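Local coordinates for DUF2666 domain-containing protein (Pyrococcus furiosus, PDB 3V68) that is a DUF2666-family protein of uncharacterised role that probably binds double-stranded DNA, at residues E13-T25 against G120-Y132. Residues are numbered along the deposited sequence; the frame is centred on the assembly and turned at random.
Sequences EEWIVGENVEDFT and GGKIEGLKIQPRY
Gly18 and Leu126 form a single beta bridge where the connection 120-132 passes over the outer side of strand 15-20, an edge strand of the four-stranded antiparallel sheet. Gly18 N donates to Gly125 O at 3.0 Å, nearly straight at 167°, while Lys127 N returns a more bent bond to Gly18 O at 2.9 Å. Glycine suits this point because a beta carbon would run into Ile128 O, which is buried without a partner in the model. The inner side of the strand pairs with strand 5-12 through Val17 and Glu19.

Hydrophobic groups flank the bridge. Leu126 lays CD2 against the Val17 carbonyl carbon, 3.5 Å away, and CD1 against Ile16 CG2, which also meets Pro130 CG. Ile123 turns CG2 to Val17 CB at 4.0 Å and crosses the extended chain of Glu19 obliquely, its methyls against CB and its CG1 and CG2 close to the carboxylate, which is paired with Arg35 of helix 26-43. Ile128 lays CG2 over a face of the Asn20 amide, 3.6 Å from Asn20 CG. Lysine's length suits position 127: with CG anti to its own N (chi1 179°), Lys127 runs along the strand until NZ reaches Asn20 OD1 at 2.7 Å. Asn20 ND2 donates to the anti lone pair of Glu22 OE2 at 3.1 Å, with the acceptor near the amide plane; the Glu22–Lys127 salt bridge is long. A water joins Trp15 NE1 to Ile123 O.

Asparagine can accept and donate at once, so Asn20 is fixed in rotation between cation and carboxylate, whose charges should polarise it. Two backbone bonds and one side-chain bond hold the 120-132 connection across the edge of strand 15-20.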
loop_
_atom_site.group_PDB
_atom_site.type_symbol
_atom_site.label_atom_id
_atom_site.label_comp_id
_atom_site.label_asym_id
_atom_site.label_seq_id
_atom_site.Cartn_x
_atom_site.Cartn_y
_atom_site.Cartn_z
ATOM N N GLU A 13 -13.114 -9.488 -14.003
ATOM C CA GLU A 13 -13.628 -10.825 -13.699
ATOM C C GLU A 13 -14.807 -10.689 -12.725
ATOM O O GLU A 13 -15.783 -10.000 -13.030
ATOM C CB GLU A 13 -12.525 -11.749 -13.146
ATOM C CG GLU A 13 -11.217 -11.775 -13.953
ATOM C CD GLU A 13 -11.329 -12.536 -15.268
ATOM O OE1 GLU A 13 -11.973 -13.606 -15.296
ATOM O OE2 GLU A 13 -10.755 -12.066 -16.273
ATOM N N GLU A 14 -14.700 -11.309 -11.552
ATOM C CA GLU A 14 -15.773 -11.274 -10.554
ATOM C C GLU A 14 -15.626 -10.161 -9.506
ATOM O O GLU A 14 -16.490 -9.999 -8.640
ATOM C CB GLU A 14 -15.938 -12.642 -9.884
ATOM C CG GLU A 14 -16.696 -13.655 -10.737
ATOM C CD GLU A 14 -16.916 -14.981 -10.028
ATOM O OE1 GLU A 14 -15.920 -15.673 -9.723
ATOM O OE2 GLU A 14 -18.091 -15.334 -9.785
ATOM N N TRP A 15 -14.538 -9.399 -9.592
ATOM C CA TRP A 15 -14.332 -8.247 -8.715
ATOM C C TRP A 15 -15.047 -7.025 -9.286
ATOM O O TRP A 15 -14.624 -6.462 -10.296
ATOM C CB TRP A 15 -12.833 -7.975 -8.516
ATOM C CG TRP A 15 -12.522 -6.804 -7.613
ATOM C CD1 TRP A 15 -13.166 -6.462 -6.454
ATOM C CD2 TRP A 15 -11.470 -5.842 -7.785
ATOM N NE1 TRP A 15 -12.591 -5.338 -5.905
ATOM C CE2 TRP A 15 -11.552 -4.936 -6.702
ATOM C CE3 TRP A 15 -10.474 -5.651 -8.755
ATOM C CZ2 TRP A 15 -10.669 -3.855 -6.558
ATOM C CZ3 TRP A 15 -9.600 -4.579 -8.613
ATOM C CH2 TRP A 15 -9.701 -3.697 -7.519
ATOM N N ILE A 16 -16.151 -6.642 -8.648
ATOM C CA ILE A 16 -16.948 -5.492 -9.074
ATOM C C ILE A 16 -17.378 -4.675 -7.853
ATOM O O ILE A 16 -18.264 -5.084 -7.093
ATOM C CB ILE A 16 -18.195 -5.910 -9.922
ATOM C CG1 ILE A 16 -17.796 -6.847 -11.069
ATOM C CG2 ILE A 16 -18.898 -4.673 -10.467
ATOM C CD1 ILE A 16 -18.943 -7.671 -11.650
ATOM N N VAL A 17 -16.729 -3.529 -7.662
ATOM C CA VAL A 17 -17.017 -2.659 -6.515
ATOM C C VAL A 17 -17.058 -1.191 -6.930
ATOM O O VAL A 17 -16.540 -0.816 -7.985
ATOM C CB VAL A 17 -16.015 -2.850 -5.332
ATOM C CG1 VAL A 17 -16.069 -4.278 -4.783
ATOM C CG2 VAL A 17 -14.584 -2.447 -5.730
ATOM N N GLY A 18 -17.697 -0.371 -6.105
ATOM C CA GLY A 18 -17.817 1.055 -6.401
ATOM C C GLY A 18 -18.178 1.860 -5.175
ATOM O O GLY A 18 -19.028 1.454 -4.376
ATOM N N GLU A 19 -17.519 3.004 -5.017
ATOM C CA GLU A 19 -17.822 3.916 -3.918
ATOM C C GLU A 19 -17.516 5.345 -4.335
ATOM O O GLU A 19 -16.625 5.585 -5.146
ATOM C CB GLU A 19 -17.022 3.540 -2.668
ATOM C CG GLU A 19 -17.528 4.179 -1.385
ATOM C CD GLU A 19 -17.128 3.401 -0.148
ATOM O OE1 GLU A 19 -16.333 3.930 0.655
ATOM O OE2 GLU A 19 -17.617 2.264 0.017
ATOM N N ASN A 20 -18.275 6.286 -3.789
ATOM C CA ASN A 20 -18.019 7.699 -4.012
ATOM C C ASN A 20 -18.307 8.501 -2.754
ATOM O O ASN A 20 -18.841 7.973 -1.775
ATOM C CB ASN A 20 -18.865 8.222 -5.181
ATOM C CG ASN A 20 -20.343 8.293 -4.847
ATOM O OD1 ASN A 20 -20.819 7.605 -3.945
ATOM N ND2 ASN A 20 -21.079 9.125 -5.578
ATOM N N VAL A 21 -17.935 9.773 -2.789
ATOM C CA VAL A 21 -18.303 10.722 -1.751
ATOM C C VAL A 21 -19.310 11.691 -2.349
ATOM O O VAL A 21 -19.148 12.140 -3.484
ATOM C CB VAL A 21 -17.068 11.475 -1.212
ATOM C CG1 VAL A 21 -17.472 12.564 -0.221
ATOM C CG2 VAL A 21 -16.126 10.494 -0.553
ATOM N N GLU A 22 -20.362 11.981 -1.590
ATOM C CA GLU A 22 -21.366 12.955 -2.009
ATOM C C GLU A 22 -21.498 14.078 -0.983
ATOM O O GLU A 22 -21.900 15.192 -1.321
ATOM C CB GLU A 22 -22.710 12.268 -2.252
ATOM C CG GLU A 22 -22.719 11.418 -3.517
ATOM C CD GLU A 22 -23.985 10.601 -3.683
ATOM O OE1 GLU A 22 -25.053 11.043 -3.211
ATOM O OE2 GLU A 22 -23.906 9.517 -4.300
ATOM N N ASP A 23 -21.151 13.769 0.264
ATOM C CA ASP A 23 -21.121 14.750 1.338
ATOM C C ASP A 23 -19.655 15.057 1.636
ATOM O O ASP A 23 -18.991 14.296 2.342
ATOM C CB ASP A 23 -21.840 14.197 2.573
ATOM C CG ASP A 23 -22.084 15.254 3.643
ATOM O OD1 ASP A 23 -21.645 16.412 3.486
ATOM O OD2 ASP A 23 -22.730 14.918 4.657
ATOM N N PHE A 24 -19.172 16.173 1.097
ATOM C CA PHE A 24 -17.740 16.482 1.066
ATOM C C PHE A 24 -17.200 17.155 2.331
ATOM O O PHE A 24 -16.896 18.355 2.338
ATOM C CB PHE A 24 -17.387 17.299 -0.184
ATOM C CG PHE A 24 -17.423 16.505 -1.454
ATOM C CD1 PHE A 24 -16.263 15.923 -1.953
ATOM C CD2 PHE A 24 -18.617 16.326 -2.149
ATOM C CE1 PHE A 24 -16.288 15.182 -3.131
ATOM C CE2 PHE A 24 -18.653 15.581 -3.326
ATOM C CZ PHE A 24 -17.488 15.010 -3.815
ATOM N N THR A 25 -17.076 16.364 3.391
ATOM C CA THR A 25 -16.391 16.784 4.611
ATOM C C THR A 25 -15.009 16.138 4.622
ATOM O O THR A 25 -14.794 15.119 3.953
ATOM C CB THR A 25 -17.149 16.334 5.882
ATOM O OG1 THR A 25 -17.218 14.902 5.919
ATOM C CG2 THR A 25 -18.571 16.907 5.915
ATOM N N GLY A 120 -11.557 1.780 8.504
ATOM C CA GLY A 120 -12.755 1.652 7.667
ATOM C C GLY A 120 -12.883 0.410 6.813
ATOM O O GLY A 120 -13.916 0.211 6.168
ATOM N N GLY A 121 -11.853 -0.429 6.800
ATOM C CA GLY A 121 -11.894 -1.667 6.029
ATOM C C GLY A 121 -11.915 -1.447 4.530
ATOM O O GLY A 121 -11.409 -0.435 4.033
ATOM N N LYS A 122 -12.522 -2.386 3.810
ATOM C CA LYS A 122 -12.461 -2.392 2.354
ATOM C C LYS A 122 -13.816 -2.150 1.705
ATOM O O LYS A 122 -14.868 -2.355 2.320
ATOM C CB LYS A 122 -11.865 -3.716 1.853
ATOM C CG LYS A 122 -10.459 -3.987 2.380
ATOM C CD LYS A 122 -9.919 -5.331 1.897
ATOM C CE LYS A 122 -10.663 -6.520 2.503
ATOM N NZ LYS A 122 -10.333 -6.750 3.938
ATOM N N ILE A 123 -13.770 -1.706 0.453
ATOM C CA ILE A 123 -14.957 -1.521 -0.366
ATOM C C ILE A 123 -15.369 -2.880 -0.927
ATOM O O ILE A 123 -14.643 -3.478 -1.719
ATOM C CB ILE A 123 -14.694 -0.510 -1.506
ATOM C CG1 ILE A 123 -14.151 0.809 -0.943
ATOM C CG2 ILE A 123 -15.973 -0.279 -2.316
ATOM C CD1 ILE A 123 -13.567 1.744 -1.985
ATOM N N GLU A 124 -16.539 -3.359 -0.509
ATOM C CA GLU A 124 -16.996 -4.707 -0.864
ATOM C C GLU A 124 -18.231 -4.714 -1.753
ATOM O O GLU A 124 -18.558 -5.736 -2.364
ATOM C CB GLU A 124 -17.268 -5.530 0.402
ATOM C CG GLU A 124 -16.049 -5.745 1.296
ATOM C CD GLU A 124 -15.064 -6.769 0.745
ATOM O OE1 GLU A 124 -15.368 -7.434 -0.268
ATOM O OE2 GLU A 124 -13.975 -6.912 1.340
ATOM N N GLY A 125 -18.920 -3.579 -1.815
ATOM C CA GLY A 125 -20.159 -3.484 -2.576
ATOM C C GLY A 125 -20.129 -2.416 -3.646
ATOM O O GLY A 125 -19.098 -1.777 -3.881
ATOM N N LEU A 126 -21.274 -2.234 -4.292
ATOM C CA LEU A 126 -21.444 -1.240 -5.342
ATOM C C LEU A 126 -22.370 -0.122 -4.874
ATOM O O LEU A 126 -23.575 -0.159 -5.130
ATOM C CB LEU A 126 -22.021 -1.901 -6.596
ATOM C CG LEU A 126 -21.079 -2.645 -7.538
ATOM C CD1 LEU A 126 -21.889 -3.544 -8.459
ATOM C CD2 LEU A 126 -20.239 -1.665 -8.347
ATOM N N LYS A 127 -21.810 0.865 -4.175
ATOM C CA LYS A 127 -22.578 2.026 -3.710
ATOM C C LYS A 127 -23.104 2.783 -4.925
ATOM O O LYS A 127 -24.256 3.223 -4.954
ATOM C CB LYS A 127 -21.705 2.934 -2.837
ATOM C CG LYS A 127 -22.390 4.200 -2.308
ATOM C CD LYS A 127 -21.393 5.055 -1.532
ATOM C CE LYS A 127 -22.053 6.230 -0.822
ATOM N NZ LYS A 127 -22.451 7.321 -1.754
ATOM N N ILE A 128 -22.227 2.936 -5.912
ATOM C CA ILE A 128 -22.582 3.424 -7.230
ATOM C C ILE A 128 -22.269 2.305 -8.210
ATOM O O ILE A 128 -21.474 1.410 -7.902
ATOM C CB ILE A 128 -21.789 4.707 -7.605
ATOM C CG1 ILE A 128 -20.274 4.478 -7.474
ATOM C CG2 ILE A 128 -22.248 5.877 -6.742
ATOM C CD1 ILE A 128 -19.413 5.570 -8.084
ATOM N N GLN A 129 -22.904 2.338 -9.377
ATOM C CA GLN A 129 -22.603 1.366 -10.422
ATOM C C GLN A 129 -21.263 1.721 -11.074
ATOM O O GLN A 129 -20.828 2.875 -10.986
ATOM C CB GLN A 129 -23.739 1.290 -11.452
ATOM C CG GLN A 129 -23.954 2.536 -12.305
ATOM C CD GLN A 129 -24.816 2.254 -13.526
ATOM O OE1 GLN A 129 -25.822 2.928 -13.760
ATOM N NE2 GLN A 129 -24.431 1.248 -14.305
ATOM N N PRO A 130 -20.591 0.737 -11.706
ATOM C CA PRO A 130 -19.315 1.030 -12.361
ATOM C C PRO A 130 -19.470 2.093 -13.450
ATOM O O PRO A 130 -20.462 2.087 -14.184
ATOM C CB PRO A 130 -18.919 -0.316 -12.973
ATOM C CG PRO A 130 -19.617 -1.329 -12.138
ATOM C CD PRO A 130 -20.927 -0.698 -11.789
ATOM N N ARG A 131 -18.497 2.996 -13.541
ATOM C CA ARG A 131 -18.540 4.114 -14.491
ATOM C C ARG A 131 -18.429 3.656 -15.953
ATOM O O ARG A 131 -18.880 4.352 -16.864
ATOM C CB ARG A 131 -17.450 5.143 -14.146
ATOM C CG ARG A 131 -17.433 6.431 -14.996
ATOM C CD ARG A 131 -18.794 7.132 -15.056
ATOM N NE ARG A 131 -19.192 7.731 -13.782
ATOM C CZ ARG A 131 -19.017 9.011 -13.460
ATOM N NH1 ARG A 131 -18.445 9.853 -14.313
ATOM N NH2 ARG A 131 -19.422 9.454 -12.278
ATOM N N TYR A 132 -17.841 2.482 -16.163
ATOM C CA TYR A 132 -17.642 1.937 -17.503
ATOM C C TYR A 132 -18.224 0.536 -17.604
ATOM O O TYR A 132 -18.203 -0.225 -16.636
ATOM C CB TYR A 132 -16.153 1.924 -17.857
ATOM C CG TYR A 132 -15.508 3.289 -17.769
ATOM C CD1 TYR A 132 -15.529 4.161 -18.858
ATOM C CD2 TYR A 132 -14.883 3.715 -16.593
ATOM C CE1 TYR A 132 -14.942 5.420 -18.781
ATOM C CE2 TYR A 132 -14.297 4.974 -16.507
ATOM C CZ TYR A 132 -14.330 5.821 -17.605
ATOM O OH TYR A 132 -13.752 7.065 -17.530
HETATM O O HOH W 1 -12.918 -5.137 -2.990
#